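Local atomic coordinates of phospholipase C-beta (PLC-beta) (PDB entry 3QR0), a protein that belongs to the phospholipase C-beta family and joins a PH domain, EF-hand modules, a TIM-barrel X-Y region and a C2 domain, with a bound calcium ion. Residues E136-S139 / Y140-L144; T217-K220 / F221-A224; S262-K265 / T266-P269; D282-S285 / A286-K290; T458-D461 / L462-K465. One frame throughout, in Å; residues are numbered along the deposited sequence.

Contact 1 of 5, residues E136-S139 / Y140-L144; sequences EVFS and YAYNL
Tyr140 lays its ring against the backbone of Glu136 one helical turn earlier. CG stands anti to its own carbonyl carbon (chi1 -47°), which swings the ring back so that Glu136 O sits 3.1 Å above the ring plane, over its centre. Glu136 O accepts two bonds, one from Tyr140 N at 3.1 Å and another, to the same Glu136 O, from Ser139 OG at 2.7 Å. At the far end of the ring, Tyr140 OH donates a weak bond to Glu136 OE1 (2.7 Å), the glutamate chain bending at chi2 to meet it with carboxylate and ring planes 55° apart. Ala141 N continues the helical pattern by donating to Val137 O. Tyr142, the first residue to leave helical backbone angles, still donates from N to Phe138 O at 3.0 Å, and its ring forms an offset stack with that of Phe138: centroids lie 4.5 Å apart, planes differ by 19°, and Phe138 CE1 is 3.6 Å from Tyr142 CE2. Asn143 takes the N-cap position of helix 144-147, its OD1 accepting from Ser146 N, while ND2 donates to Lys14 O and to a water that is weakly bonded to Ser139 O. In the PH domain, Val137 and Ala141 of helix 127-141 pack on strand 70-75, and Tyr142 OH bonds Arg71 O. Glu136 and Tyr140 touch helix 20-24, whereas the stacked rings reach Leu361 of helix 354-361.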
# COMPACT_ATOMS: atom_id res chain seq x y z
N GLU A 136 -12.70 15.33 -7.35
CA GLU A 136 -11.65 15.24 -8.36
C GLU A 136 -10.29 14.97 -7.73
O GLU A 136 -9.59 14.04 -8.14
CB GLU A 136 -11.59 16.51 -9.22
CG GLU A 136 -12.75 16.65 -10.20
CD GLU A 136 -12.81 15.53 -11.23
OE1 GLU A 136 -11.75 15.08 -11.70
OE2 GLU A 136 -13.94 15.10 -11.57
N VAL A 137 -9.92 15.77 -6.74
CA VAL A 137 -8.61 15.64 -6.10
C VAL A 137 -8.45 14.29 -5.40
O VAL A 137 -7.38 13.69 -5.46
CB VAL A 137 -8.35 16.79 -5.11
CG1 VAL A 137 -7.07 16.54 -4.32
CG2 VAL A 137 -8.26 18.11 -5.86
N PHE A 138 -9.51 13.80 -4.75
CA PHE A 138 -9.45 12.49 -4.12
C PHE A 138 -9.14 11.41 -5.17
O PHE A 138 -8.26 10.58 -4.95
CB PHE A 138 -10.75 12.15 -3.39
CG PHE A 138 -10.65 10.91 -2.54
CD1 PHE A 138 -10.21 10.99 -1.22
CD2 PHE A 138 -10.96 9.66 -3.07
CE1 PHE A 138 -10.09 9.84 -0.43
CE2 PHE A 138 -10.85 8.51 -2.29
CZ PHE A 138 -10.42 8.60 -0.96
N SER A 139 -9.84 11.45 -6.30
CA SER A 139 -9.62 10.47 -7.36
C SER A 139 -8.18 10.51 -7.88
O SER A 139 -7.63 9.46 -8.20
CB SER A 139 -10.64 10.61 -8.50
OG SER A 139 -10.38 11.75 -9.30
N TYR A 140 -7.56 11.69 -7.94
CA TYR A 140 -6.17 11.79 -8.41
C TYR A 140 -5.18 11.25 -7.39
O TYR A 140 -4.17 10.66 -7.78
CB TYR A 140 -5.75 13.24 -8.74
CG TYR A 140 -6.72 14.03 -9.58
CD1 TYR A 140 -7.48 13.44 -10.59
CD2 TYR A 140 -6.85 15.40 -9.39
CE1 TYR A 140 -8.37 14.20 -11.36
CE2 TYR A 140 -7.73 16.15 -10.14
CZ TYR A 140 -8.48 15.56 -11.12
OH TYR A 140 -9.35 16.35 -11.84
N ALA A 141 -5.46 11.47 -6.11
CA ALA A 141 -4.60 11.00 -5.03
C ALA A 141 -4.63 9.49 -4.89
O ALA A 141 -3.65 8.90 -4.44
CB ALA A 141 -4.99 11.65 -3.69
N TYR A 142 -5.76 8.87 -5.25
CA TYR A 142 -5.90 7.41 -5.16
C TYR A 142 -5.92 6.73 -6.52
O TYR A 142 -6.38 5.60 -6.65
CB TYR A 142 -7.14 7.06 -4.32
CG TYR A 142 -6.87 7.34 -2.87
CD1 TYR A 142 -6.40 6.34 -2.03
CD2 TYR A 142 -6.99 8.62 -2.35
CE1 TYR A 142 -6.10 6.59 -0.70
CE2 TYR A 142 -6.69 8.89 -1.02
CZ TYR A 142 -6.25 7.87 -0.20
OH TYR A 142 -5.95 8.14 1.12
N ASN A 143 -5.39 7.40 -7.54
CA ASN A 143 -5.32 6.81 -8.86
C ASN A 143 -4.18 5.78 -8.94
O ASN A 143 -3.00 6.13 -8.84
CB ASN A 143 -5.14 7.89 -9.92
CG ASN A 143 -5.30 7.35 -11.32
OD1 ASN A 143 -4.45 6.61 -11.81
ND2 ASN A 143 -6.40 7.72 -11.97
N LEU A 144 -4.55 4.52 -9.12
CA LEU A 144 -3.58 3.42 -9.10
C LEU A 144 -2.56 3.48 -10.24
O LEU A 144 -1.40 3.13 -10.04
CB LEU A 144 -4.30 2.07 -9.08
CG LEU A 144 -5.04 1.78 -7.78
CD1 LEU A 144 -5.85 0.49 -7.88
CD2 LEU A 144 -4.07 1.73 -6.59
O HOH W 1 -8.23 9.87 -11.40

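Contact 2 of 5, residues T217-K220 / F221-A224; sequences TFFK and FYLA
Leu223 folds back along the helix onto Phe219, and its atoms can be followed outward in order. Leu223 CB rests 3.5 Å from Lys220 O. With its CG anti to the carbonyl carbon (chi1 -62°), Leu223 CG comes to 3.5 Å from Phe219 O and also nears the phenylalanine ring. Beyond it both methyls meet the same ring carbon, Leu223 CD1 at 4.0 Å and Leu223 CD2 at 3.8 Å from Phe219 CE2; the approach is oblique to the ring. Phe219 also runs beside Tyr222, the two ring planes only 3° apart but slid so far, with centroids separated by 5.8 Å, that they barely overlap. Phe218 and Phe221 form a second pair on another flank. These side chains lie alongside one another and point the same way, Phe218 CE1 touching Phe221 CD2 at 3.6 Å, with the rings inclined at 33°. Regular bonds such as Leu223 N to Phe219 O (3.0 Å) hold the backbone beneath. Trp155 of helix 151-165 stacks on Phe218 and meets Tyr222 edge-to-face, while Tyr304 of helix 299-307 is T-shaped to Phe219; Tyr222 OH is bonded to Gln151 and Arg228. Aromatic side chains three residues apart, with an i to i+4 leucine, thus give helix 215-225 apolar flanks against several neighbours, an arrangement in keeping with the helix-on-helix packing of an EF-hand module.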
# COMPACT_ATOMS: atom_id res chain seq x y z
N THR A 217 13.15 16.85 -25.45
CA THR A 217 14.43 17.49 -25.11
C THR A 217 14.71 17.35 -23.61
O THR A 217 15.87 17.20 -23.21
CB THR A 217 14.43 18.97 -25.51
OG1 THR A 217 14.03 19.09 -26.88
CG2 THR A 217 15.82 19.58 -25.33
N PHE A 218 13.66 17.40 -22.79
CA PHE A 218 13.81 17.12 -21.36
C PHE A 218 14.32 15.69 -21.12
O PHE A 218 15.09 15.46 -20.18
CB PHE A 218 12.49 17.36 -20.60
CG PHE A 218 12.65 17.42 -19.10
CD1 PHE A 218 13.48 18.36 -18.51
CD2 PHE A 218 11.95 16.54 -18.28
CE1 PHE A 218 13.63 18.42 -17.12
CE2 PHE A 218 12.09 16.60 -16.89
CZ PHE A 218 12.93 17.54 -16.31
N PHE A 219 13.91 14.73 -21.95
CA PHE A 219 14.47 13.38 -21.86
C PHE A 219 15.94 13.35 -22.29
O PHE A 219 16.74 12.63 -21.70
CB PHE A 219 13.68 12.36 -22.69
CG PHE A 219 14.15 10.94 -22.49
CD1 PHE A 219 13.86 10.27 -21.31
CD2 PHE A 219 14.91 10.30 -23.46
CE1 PHE A 219 14.30 8.96 -21.11
CE2 PHE A 219 15.36 8.99 -23.26
CZ PHE A 219 15.05 8.32 -22.08
N LYS A 220 16.30 14.15 -23.30
CA LYS A 220 17.70 14.29 -23.70
C LYS A 220 18.54 14.87 -22.54
O LYS A 220 19.72 14.57 -22.40
CB LYS A 220 17.81 15.17 -24.96
CG LYS A 220 19.05 14.88 -25.81
CD LYS A 220 19.11 15.77 -27.06
CE LYS A 220 20.51 15.75 -27.68
NZ LYS A 220 20.64 16.64 -28.87
N PHE A 221 17.91 15.70 -21.70
CA PHE A 221 18.55 16.20 -20.48
C PHE A 221 18.83 15.05 -19.50
O PHE A 221 19.91 14.98 -18.93
CB PHE A 221 17.69 17.30 -19.84
CG PHE A 221 18.06 17.65 -18.42
CD1 PHE A 221 19.32 18.15 -18.12
CD2 PHE A 221 17.13 17.52 -17.39
CE1 PHE A 221 19.65 18.49 -16.81
CE2 PHE A 221 17.46 17.85 -16.09
CZ PHE A 221 18.72 18.34 -15.80
N TYR A 222 17.86 14.15 -19.33
CA TYR A 222 18.06 12.92 -18.54
C TYR A 222 19.27 12.14 -19.06
O TYR A 222 20.12 11.72 -18.28
CB TYR A 222 16.81 12.02 -18.58
CG TYR A 222 16.93 10.74 -17.77
CD1 TYR A 222 16.39 10.65 -16.50
CD2 TYR A 222 17.57 9.62 -18.29
CE1 TYR A 222 16.49 9.48 -15.75
CE2 TYR A 222 17.68 8.45 -17.55
CZ TYR A 222 17.14 8.38 -16.28
OH TYR A 222 17.25 7.23 -15.54
N LEU A 223 19.34 11.95 -20.38
CA LEU A 223 20.45 11.23 -21.01
C LEU A 223 21.79 11.92 -20.73
O LEU A 223 22.79 11.25 -20.48
CB LEU A 223 20.24 11.10 -22.52
CG LEU A 223 19.02 10.31 -23.00
CD1 LEU A 223 18.95 10.32 -24.53
CD2 LEU A 223 19.06 8.89 -22.47
N ALA A 224 21.79 13.25 -20.78
CA ALA A 224 22.99 14.05 -20.49
C ALA A 224 23.36 14.07 -19.00
O ALA A 224 24.54 14.26 -18.67
CB ALA A 224 22.80 15.47 -20.99

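Contact 3 of 5, residues S262-K265 / T266-P269; sequences SLHK and TLFP
His264 supplies two acceptors to the residues that follow it. Its ring nitrogen ND1 takes a bond from Thr266 N at 3.3 Å, with the donor 32° out of the ring plane, and a weak one from Leu267 N at 3.4 Å. Two amide donors at ND1 are consistent with a neutral ring protonated at NE2. The imidazole reaches them because its CG stands anti to the backbone N (chi1 -160°), and Leu267 CD2 then lies over one ring face. The backbone O of His264 accepts from Phe268 N at 3.0 Å. This i to i+4 bond closes an alpha-turn, outside any regular helix, in the exposed loop joining helices 247-257 and 273-288 of the EF-hand-like region. Lys265 O receives a CA-H...O contact from Pro269 CA at 3.3 Å, the angle at hydrogen being 161°. Arg259, just past the first of those helices, donates from NH1 to Phe268 O and from NH2 to Leu263 O, and adds a weak bond to His264 O. Apolar contact comes from Leu263, whose side chain crosses that of Phe268 at about a right angle, CG standing 3.6 Å from Phe268 CD2, while His264 O lies at the edge of the same phenyl ring.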
# COMPACT_ATOMS: atom_id res chain seq x y z
N SER A 262 6.21 -19.25 -18.42
CA SER A 262 4.96 -20.00 -18.24
C SER A 262 3.70 -19.14 -18.36
O SER A 262 2.60 -19.61 -18.09
CB SER A 262 4.98 -20.72 -16.89
OG SER A 262 6.10 -21.59 -16.80
N LEU A 263 3.85 -17.88 -18.76
CA LEU A 263 2.69 -17.00 -18.93
C LEU A 263 1.85 -17.50 -20.10
O LEU A 263 2.38 -17.79 -21.17
CB LEU A 263 3.14 -15.55 -19.16
CG LEU A 263 2.08 -14.47 -18.98
CD1 LEU A 263 1.67 -14.32 -17.51
CD2 LEU A 263 2.60 -13.15 -19.52
N HIS A 264 0.54 -17.62 -19.88
CA HIS A 264 -0.37 -18.22 -20.87
C HIS A 264 -0.38 -17.41 -22.17
O HIS A 264 -0.69 -16.22 -22.16
CB HIS A 264 -1.79 -18.33 -20.30
CG HIS A 264 -2.65 -19.33 -21.02
ND1 HIS A 264 -3.31 -19.03 -22.19
CD2 HIS A 264 -2.96 -20.62 -20.73
CE1 HIS A 264 -3.99 -20.09 -22.59
NE2 HIS A 264 -3.79 -21.07 -21.73
N LYS A 265 -0.05 -18.07 -23.27
CA LYS A 265 0.17 -17.38 -24.55
C LYS A 265 -1.10 -16.95 -25.30
O LYS A 265 -1.01 -16.18 -26.25
CB LYS A 265 1.04 -18.24 -25.47
CG LYS A 265 2.43 -18.51 -24.91
CD LYS A 265 3.35 -19.12 -25.96
CE LYS A 265 4.38 -20.05 -25.34
NZ LYS A 265 5.27 -19.37 -24.37
N THR A 266 -2.27 -17.45 -24.89
CA THR A 266 -3.53 -17.00 -25.48
C THR A 266 -4.11 -15.83 -24.69
O THR A 266 -4.55 -14.83 -25.27
CB THR A 266 -4.58 -18.13 -25.54
OG1 THR A 266 -3.96 -19.34 -25.97
CG2 THR A 266 -5.70 -17.76 -26.51
N LEU A 267 -4.11 -15.95 -23.36
CA LEU A 267 -4.62 -14.89 -22.49
C LEU A 267 -3.73 -13.66 -22.55
O LEU A 267 -4.22 -12.53 -22.49
CB LEU A 267 -4.72 -15.39 -21.04
CG LEU A 267 -5.94 -16.24 -20.63
CD1 LEU A 267 -6.43 -17.15 -21.75
CD2 LEU A 267 -5.61 -17.05 -19.37
N PHE A 268 -2.42 -13.88 -22.67
CA PHE A 268 -1.44 -12.80 -22.79
C PHE A 268 -0.61 -12.99 -24.07
O PHE A 268 0.50 -13.50 -24.03
CB PHE A 268 -0.53 -12.78 -21.56
CG PHE A 268 -1.27 -12.69 -20.25
CD1 PHE A 268 -1.79 -11.47 -19.82
CD2 PHE A 268 -1.47 -13.82 -19.46
CE1 PHE A 268 -2.48 -11.37 -18.62
CE2 PHE A 268 -2.16 -13.73 -18.26
CZ PHE A 268 -2.67 -12.51 -17.83
N PRO A 269 -1.17 -12.58 -25.23
CA PRO A 269 -0.54 -12.88 -26.51
C PRO A 269 0.91 -12.40 -26.61
O PRO A 269 1.27 -11.41 -25.99
CB PRO A 269 -1.42 -12.14 -27.53
CG PRO A 269 -2.72 -11.92 -26.83
CD PRO A 269 -2.39 -11.77 -25.39

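Contact 4 of 5, residues D282-S285 / A286-K290; sequences DYES and AVNKK
The final turn of helix 273-288, in the EF-hand-like region, is where Glu284 meets Asn288 by both backbone and side chain. Asn288 N donates to Glu284 O at 2.7 Å, and Asn288 ND2 donates to Glu284 OE1 at the same 2.7 Å, nearly straight (166° at the hydrogen). The two side chains run alongside each other: OE1 is met on its syn side, within the amide plane of Asn288. The glutamate's other oxygen, OE2, accepts from Thr298 OG1, so both ends of the carboxylate are held. Lys289 leaves helical geometry with a positive phi of 51°, and its chain, bent at chi2 (-79°) and chi4, curls back over the helix end. Lys289 NZ thereby reaches Ser285 O at 3.0 Å, an oxygen that Lys289 N also approaches in a weak bond of 3.1 Å. The same ammonium makes a salt bridge with Asp216 of helix 215-225, and Ser285 OG bonds Asn281 O. Val287 packs on Phe219 of that helix and on Tyr304 of helix 299-307. The break to positive phi at Lys289, with its N and NZ both turned to the carbonyl of Ser285, marks the C-terminal end of helix 273-288 in this EF-hand-like region.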
# COMPACT_ATOMS: atom_id res chain seq x y z
N ASP A 282 7.88 4.42 -32.18
CA ASP A 282 7.48 5.28 -31.07
C ASP A 282 8.69 5.79 -30.29
O ASP A 282 8.82 6.98 -30.06
CB ASP A 282 6.54 4.55 -30.09
CG ASP A 282 5.13 4.36 -30.64
OD1 ASP A 282 4.71 5.15 -31.51
OD2 ASP A 282 4.45 3.41 -30.19
N TYR A 283 9.56 4.87 -29.90
CA TYR A 283 10.68 5.21 -29.02
C TYR A 283 11.74 5.99 -29.78
O TYR A 283 12.28 6.97 -29.27
CB TYR A 283 11.27 3.96 -28.36
CG TYR A 283 10.24 3.02 -27.74
CD1 TYR A 283 9.16 3.52 -27.02
CD2 TYR A 283 10.36 1.64 -27.86
CE1 TYR A 283 8.22 2.66 -26.44
CE2 TYR A 283 9.43 0.78 -27.29
CZ TYR A 283 8.36 1.30 -26.58
OH TYR A 283 7.42 0.46 -26.02
N GLU A 284 12.03 5.55 -31.01
CA GLU A 284 13.00 6.23 -31.85
C GLU A 284 12.54 7.61 -32.30
O GLU A 284 13.36 8.51 -32.46
CB GLU A 284 13.36 5.37 -33.07
CG GLU A 284 14.25 4.20 -32.72
CD GLU A 284 15.60 4.66 -32.18
OE1 GLU A 284 16.21 5.57 -32.79
OE2 GLU A 284 16.05 4.11 -31.15
N SER A 285 11.23 7.78 -32.51
CA SER A 285 10.66 9.11 -32.76
C SER A 285 10.96 10.07 -31.61
O SER A 285 11.41 11.19 -31.84
CB SER A 285 9.14 9.01 -32.96
OG SER A 285 8.83 8.34 -34.17
N ALA A 286 10.71 9.60 -30.39
CA ALA A 286 10.95 10.40 -29.18
C ALA A 286 12.43 10.75 -28.96
O ALA A 286 12.74 11.86 -28.52
CB ALA A 286 10.41 9.66 -27.95
N VAL A 287 13.33 9.83 -29.28
CA VAL A 287 14.75 10.01 -28.99
C VAL A 287 15.58 10.55 -30.17
O VAL A 287 16.50 11.33 -29.95
CB VAL A 287 15.36 8.70 -28.47
CG1 VAL A 287 16.88 8.77 -28.45
CG2 VAL A 287 14.82 8.39 -27.08
N ASN A 288 15.26 10.13 -31.40
CA ASN A 288 16.06 10.52 -32.58
C ASN A 288 15.30 11.25 -33.69
O ASN A 288 15.93 11.70 -34.66
CB ASN A 288 16.74 9.28 -33.17
CG ASN A 288 17.91 8.80 -32.33
OD1 ASN A 288 18.73 9.60 -31.89
ND2 ASN A 288 18.00 7.49 -32.10
N LYS A 289 13.98 11.39 -33.56
CA LYS A 289 13.14 12.07 -34.55
C LYS A 289 13.41 11.53 -35.97
O LYS A 289 13.41 10.32 -36.16
CB LYS A 289 13.31 13.59 -34.45
CG LYS A 289 12.80 14.17 -33.13
CD LYS A 289 11.29 14.31 -33.14
CE LYS A 289 10.77 14.87 -31.82
NZ LYS A 289 11.05 13.96 -30.67
N LYS A 290 13.66 12.39 -36.96
CA LYS A 290 13.86 11.92 -38.33
C LYS A 290 15.24 11.28 -38.54
O LYS A 290 15.56 10.84 -39.64
CB LYS A 290 13.60 13.04 -39.34
CG LYS A 290 12.16 13.56 -39.28
CD LYS A 290 11.91 14.64 -40.32
CE LYS A 290 10.49 15.18 -40.24
NZ LYS A 290 10.26 16.24 -41.26

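Contact 5 of 5, residues T458-D461 / L462-K465; sequences TPYD and LRKK
One face of the Tyr460 ring carries the guanidinium of Arg463, laid flat on it with planes 9° apart. Arg463 CZ lies 3.8 Å from the ring centroid, 24° off the normal, which makes this a cation-pi stack; the nearest atoms are Arg463 NH2 and Tyr460 CZ at 3.3 Å, toward the ring's rim. Tyr460 O and a water sit at the edge of the guanidinium, in its plane. The pair belongs to the loop between helix 422-436 and strand 466-469 of the TIM-barrel X region, where a type I turn from Tyr460 to Arg463 runs into a type II turn from Leu462 to Lys465. The first turn brings the two side chains side by side, and the bend of the arginine at chi3 (-63°) turns the group over the ring. Arg463 NE then donates to a lone pair of Tyr460 O at 3.1 Å, and the edge water bridges that oxygen to NH2, so the rotation of the guanidinium is fixed by polar bonds as well as by the stack. Lys326 adds a further cation-pi contact to the tyrosine. Upstream, Thr458 and Asp461 bond reciprocally: Asp461 N donates to Thr458 OG1 at 3.0 Å in an ST motif, while Thr458 N meets Asp461 OD2 at 3.1 Å from above the carboxylate plane. Leu462 N donates to Pro459 O. A second water bridges the carbonyls, donating to Asp461 O at 2.9 Å and to Arg463 O at 2.7 Å.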
# COMPACT_ATOMS: atom_id res chain seq x y z
N THR A 458 -20.52 -13.89 -0.09
CA THR A 458 -19.30 -13.47 -0.79
C THR A 458 -19.05 -11.99 -0.55
O THR A 458 -19.98 -11.25 -0.21
CB THR A 458 -19.42 -13.70 -2.31
OG1 THR A 458 -20.29 -12.71 -2.88
CG2 THR A 458 -19.98 -15.10 -2.62
N PRO A 459 -17.80 -11.53 -0.74
CA PRO A 459 -17.59 -10.09 -0.62
C PRO A 459 -18.50 -9.29 -1.56
O PRO A 459 -18.97 -8.21 -1.20
CB PRO A 459 -16.11 -9.92 -1.00
CG PRO A 459 -15.48 -11.24 -0.69
CD PRO A 459 -16.55 -12.26 -0.97
N TYR A 460 -18.75 -9.83 -2.75
CA TYR A 460 -19.62 -9.19 -3.73
C TYR A 460 -21.05 -9.03 -3.20
O TYR A 460 -21.68 -7.99 -3.39
CB TYR A 460 -19.62 -9.99 -5.04
CG TYR A 460 -20.27 -9.27 -6.20
CD1 TYR A 460 -19.56 -8.31 -6.92
CD2 TYR A 460 -21.57 -9.54 -6.56
CE1 TYR A 460 -20.16 -7.63 -7.98
CE2 TYR A 460 -22.18 -8.87 -7.63
CZ TYR A 460 -21.46 -7.92 -8.32
OH TYR A 460 -22.04 -7.25 -9.37
N ASP A 461 -21.54 -10.05 -2.50
CA ASP A 461 -22.88 -9.99 -1.89
C ASP A 461 -22.97 -8.86 -0.88
O ASP A 461 -24.04 -8.29 -0.68
CB ASP A 461 -23.23 -11.29 -1.15
CG ASP A 461 -23.38 -12.48 -2.08
OD1 ASP A 461 -23.70 -12.29 -3.28
OD2 ASP A 461 -23.17 -13.62 -1.59
N LEU A 462 -21.85 -8.55 -0.23
CA LEU A 462 -21.83 -7.65 0.92
C LEU A 462 -21.11 -6.33 0.65
O LEU A 462 -20.65 -5.68 1.58
CB LEU A 462 -21.20 -8.37 2.11
CG LEU A 462 -21.96 -9.61 2.61
CD1 LEU A 462 -21.24 -10.22 3.80
CD2 LEU A 462 -23.38 -9.25 2.99
N ARG A 463 -21.05 -5.91 -0.61
CA ARG A 463 -20.46 -4.62 -0.95
C ARG A 463 -21.19 -3.51 -0.21
O ARG A 463 -22.42 -3.54 -0.07
CB ARG A 463 -20.52 -4.36 -2.45
CG ARG A 463 -19.49 -5.12 -3.26
CD ARG A 463 -19.73 -4.90 -4.74
NE ARG A 463 -21.04 -5.44 -5.12
CZ ARG A 463 -21.74 -5.06 -6.19
NH1 ARG A 463 -21.28 -4.14 -7.03
NH2 ARG A 463 -22.92 -5.62 -6.42
N LYS A 464 -20.43 -2.53 0.28
CA LYS A 464 -20.97 -1.38 1.00
C LYS A 464 -21.71 -1.79 2.28
O LYS A 464 -22.66 -1.12 2.68
CB LYS A 464 -21.88 -0.55 0.10
CG LYS A 464 -21.20 -0.04 -1.18
CD LYS A 464 -20.76 1.40 -1.06
CE LYS A 464 -21.94 2.36 -1.20
NZ LYS A 464 -21.68 3.65 -0.49
N LYS A 465 -21.27 -2.87 2.91
CA LYS A 465 -21.85 -3.31 4.18
C LYS A 465 -20.80 -3.38 5.29
O LYS A 465 -19.64 -3.74 5.04
CB LYS A 465 -22.54 -4.67 4.04
CG LYS A 465 -23.71 -4.69 3.04
CD LYS A 465 -24.88 -3.86 3.53
CE LYS A 465 -25.99 -3.79 2.50
NZ LYS A 465 -26.98 -2.75 2.90
O HOH W 2 -24.26 -7.17 -4.51
O HOH W 3 -24.36 -5.36 -0.72

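The five contacts follow one another along the chain, from the PH domain (contact 1) through the EF-hand region (contacts 2, 3 and 4) to the TIM-barrel X region (contact 5). Contacts 2 and 4 touch, although helices 215-225 and 273-288 are separate in sequence: their centres are about 13 Å apart, and Phe219 CE2 lies 3.9 Å from Val287 CG2. The touch packs two EF-hand helices together. Contact 3, in the loop leading to helix 273-288, is centred about 30 Å from contact 4. Contacts 2 and 5 lie on opposite sides of the chain's centre, with centres about 49 Å apart, whereas contact 1 is about 23 Å from contact 5, centre to centre.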